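Local coordinates for 3-keto-5-aminohexanoate cleavage enzyme (Ralstonia eutropha, PDB 3C6C), which probably acts as a metal-dependent beta-keto acid cleavage enzyme of TIM-barrel fold, with 3-keto-5-aminohexanoate as the likely type of substrate, at residues F84-V87 with V88-R92. Sequence-based numbering, arbitrary orientation. Where two conformers were deposited one is given.
Sequences FKEV and VDRVR
F84 to V88, K85 to D89, E86 to R90 and V87 to V91 are joined by consecutive i to i+4 backbone hydrogen bonds, the pattern of an alpha helix, here helix 81-92 of the TIM barrel. After strand 64-70 and the short strand 77-78, the helix leads to strand 99-103, parallel to 64-70, as in a beta-alpha-beta crossover. V88 N reaches F84 O at 3.0 Å. Two i to i+4 salt bridges run along the partly exposed side. K85 leaves the backbone with CG opposite its own N (chi1 180°), then bends at chi2 and chi4, which brings the ammonium to the oxygen end of the D89 carboxylate. K85 NZ meets D89 OD2 at 2.8 Å on its syn lone pair; the 3.2 Å bond from K85 NZ to D89 OD1 is weak. E86 and R90 instead run alongside each other and point the same way. The extended E86 chain carries OE2 to the edge of the R90 guanidinium, and its carboxylate plane is turned 43° from that of the guanidinium. On the buried side V87 packs on I67 and V69 of strand 64-70 and V88 on L100 and L102 of strand 99-103, while R90 lies against A48 and A51 of helix 47-60. The F84 ring meets that of H135 on helix 134-139, and the side chain of F84 is about 9 Å from the bound nickel ion. Between neighbouring turns, V87 CG1 and V91 CG2 are 4.2 Å apart. E86 OE2 accepts two bonds from R90: NE lies 2.8 Å from E86 OE2 on its anti lone pair, while R90 NH2, 2.9 Å from the same OE2, sits 27° out of the carboxylate plane.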
ATOM      1  N   PHE A  84     -35.420 -24.589   0.511  1.00 15.18           N
ATOM      2  CA  PHE A  84     -34.422 -24.285  -0.538  1.00 16.01           C
ATOM      3  C   PHE A  84     -34.954 -24.782  -1.897  1.00 18.09           C
ATOM      4  O   PHE A  84     -34.884 -24.089  -2.901  1.00 17.13           O
ATOM      5  CB  PHE A  84     -33.048 -24.917  -0.275  1.00 17.58           C
ATOM      6  CG  PHE A  84     -32.151 -24.123   0.653  1.00 16.44           C
ATOM      7  CD1 PHE A  84     -31.540 -22.942   0.235  1.00 16.02           C
ATOM      8  CD2 PHE A  84     -31.910 -24.570   1.932  1.00 18.45           C
ATOM      9  CE1 PHE A  84     -30.700 -22.229   1.076  1.00 15.95           C
ATOM     10  CE2 PHE A  84     -31.049 -23.865   2.785  1.00 17.85           C
ATOM     11  CZ  PHE A  84     -30.459 -22.681   2.342  1.00 18.86           C
ATOM     12  N   LYS A  85     -35.479 -26.006  -1.889  1.00 17.72           N
ATOM     13  CA  LYS A  85     -35.986 -26.634  -3.125  1.00 16.39           C
ATOM     14  C   LYS A  85     -37.137 -25.833  -3.723  1.00 18.40           C
ATOM     15  O   LYS A  85     -37.237 -25.647  -4.935  1.00 16.14           O
ATOM     16  CB  LYS A  85     -36.369 -28.105  -2.889  1.00 19.79           C
ATOM     17  CG  LYS A  85     -36.915 -28.822  -4.130  1.00 23.72           C
ATOM     18  CD  LYS A  85     -35.850 -29.017  -5.181  1.00 24.79           C
ATOM     19  CE  LYS A  85     -36.148 -30.226  -6.089  1.00 25.46           C
ATOM     20  NZ  LYS A  85     -37.441 -30.151  -6.813  1.00 22.22           N
ATOM     21  N   GLU A  86     -38.000 -25.323  -2.865  1.00 15.72           N
ATOM     22  CA  GLU A  86     -39.147 -24.529  -3.326  1.00 16.37           C
ATOM     23  C   GLU A  86     -38.644 -23.238  -3.981  1.00 16.71           C
ATOM     24  O   GLU A  86     -39.128 -22.825  -5.036  1.00 18.43           O
ATOM     25  CB  GLU A  86     -40.126 -24.190  -2.189  1.00 16.90           C
ATOM     26  CG  GLU A  86     -41.340 -23.416  -2.705  1.00 15.50           C
ATOM     27  CD  GLU A  86     -42.337 -23.022  -1.655  1.00 18.89           C
ATOM     28  OE1 GLU A  86     -42.311 -23.608  -0.549  1.00 20.09           O
ATOM     29  OE2 GLU A  86     -43.132 -22.095  -1.947  1.00 22.44           O
ATOM     30  N   VAL A  87     -37.636 -22.624  -3.364  1.00 18.49           N
ATOM     31  CA  VAL A  87     -37.110 -21.362  -3.915  1.00 15.57           C
ATOM     32  C   VAL A  87     -36.540 -21.614  -5.312  1.00 16.99           C
ATOM     33  O   VAL A  87     -36.861 -20.909  -6.261  1.00 16.33           O
ATOM     34  CB  VAL A  87     -36.031 -20.671  -3.033  1.00 18.56           C
ATOM     35  CG1 VAL A  87     -35.341 -19.516  -3.833  1.00 16.80           C
ATOM     36  CG2 VAL A  87     -36.667 -20.129  -1.713  1.00 17.94           C
ATOM     37  N   VAL A  88     -35.728 -22.646  -5.436  1.00 16.28           N
ATOM     38  CA  VAL A  88     -35.016 -22.929  -6.691  0.50 17.72           C
ATOM     39  C   VAL A  88     -36.008 -23.337  -7.782  1.00 16.99           C
ATOM     40  O   VAL A  88     -35.887 -22.944  -8.947  1.00 18.26           O
ATOM     41  CB  VAL A  88     -33.914 -23.998  -6.489  0.50 18.45           C
ATOM     42  CG1 VAL A  88     -33.450 -24.573  -7.811  0.50 21.86           C
ATOM     43  CG2 VAL A  88     -32.732 -23.390  -5.700  0.50 18.46           C
ATOM     44  N   ASP A  89     -37.019 -24.102  -7.362  1.00 17.39           N
ATOM     45  CA  ASP A  89     -38.076 -24.542  -8.287  1.00 18.13           C
ATOM     46  C   ASP A  89     -38.848 -23.333  -8.826  1.00 18.09           C
ATOM     47  O   ASP A  89     -39.151 -23.255 -10.014  1.00 16.72           O
ATOM     48  CB  ASP A  89     -39.028 -25.557  -7.651  1.00 18.07           C
ATOM     49  CG  ASP A  89     -38.389 -26.936  -7.458  1.00 22.64           C
ATOM     50  OD1 ASP A  89     -37.278 -27.174  -7.996  1.00 23.40           O
ATOM     51  OD2 ASP A  89     -39.014 -27.782  -6.760  1.00 21.17           O
ATOM     52  N   ARG A  90     -39.142 -22.397  -7.936  1.00 17.83           N
ATOM     53  CA  ARG A  90     -39.831 -21.149  -8.313  1.00 16.31           C
ATOM     54  C   ARG A  90     -39.014 -20.282  -9.264  1.00 18.09           C
ATOM     55  O   ARG A  90     -39.533 -19.782 -10.251  1.00 19.00           O
ATOM     56  CB  ARG A  90     -40.292 -20.319  -7.098  1.00 18.13           C
ATOM     57  CG  ARG A  90     -41.411 -20.970  -6.292  1.00 19.87           C
ATOM     58  CD  ARG A  90     -41.843 -20.073  -5.174  1.00 20.30           C
ATOM     59  NE  ARG A  90     -42.872 -20.689  -4.368  1.00 18.77           N
ATOM     60  CZ  ARG A  90     -44.174 -20.580  -4.637  1.00 22.99           C
ATOM     61  NH1 ARG A  90     -44.573 -19.885  -5.685  1.00 28.89           N
ATOM     62  NH2 ARG A  90     -45.070 -21.148  -3.863  1.00 23.96           N
ATOM     63  N   VAL A  91     -37.741 -20.091  -8.967  1.00 19.44           N
ATOM     64  CA  VAL A  91     -36.914 -19.185  -9.793  1.00 17.39           C
ATOM     65  C   VAL A  91     -36.758 -19.820 -11.177  1.00 17.54           C
ATOM     66  O   VAL A  91     -36.911 -19.184 -12.215  1.00 19.42           O
ATOM     67  CB  VAL A  91     -35.531 -18.882  -9.168  1.00 17.93           C
ATOM     68  CG1 VAL A  91     -34.667 -18.062 -10.170  1.00 16.37           C
ATOM     69  CG2 VAL A  91     -35.691 -18.163  -7.815  1.00 16.14           C
ATOM     70  N   ARG A  92     -36.501 -21.108 -11.165  1.00 19.21           N
ATOM     71  CA  ARG A  92     -36.232 -21.851 -12.402  1.00 20.83           C
ATOM     72  C   ARG A  92     -37.446 -21.929 -13.317  1.00 22.27           C
ATOM     73  O   ARG A  92     -37.291 -22.157 -14.514  1.00 26.13           O
ATOM     74  CB  ARG A  92     -35.697 -23.268 -12.129  1.00 18.81           C
ATOM     75  CG  ARG A  92     -34.246 -23.255 -11.732  1.00 17.84           C
ATOM     76  CD  ARG A  92     -33.752 -24.601 -11.248  1.00 20.19           C
ATOM     77  NE  ARG A  92     -32.324 -24.585 -10.973  1.00 23.14           N
ATOM     78  CZ  ARG A  92     -31.709 -25.478 -10.200  1.00 26.53           C
ATOM     79  NH1 ARG A  92     -32.409 -26.430  -9.615  1.00 24.30           N
ATOM     80  NH2 ARG A  92     -30.409 -25.410 -10.001  1.00 23.00           N
TER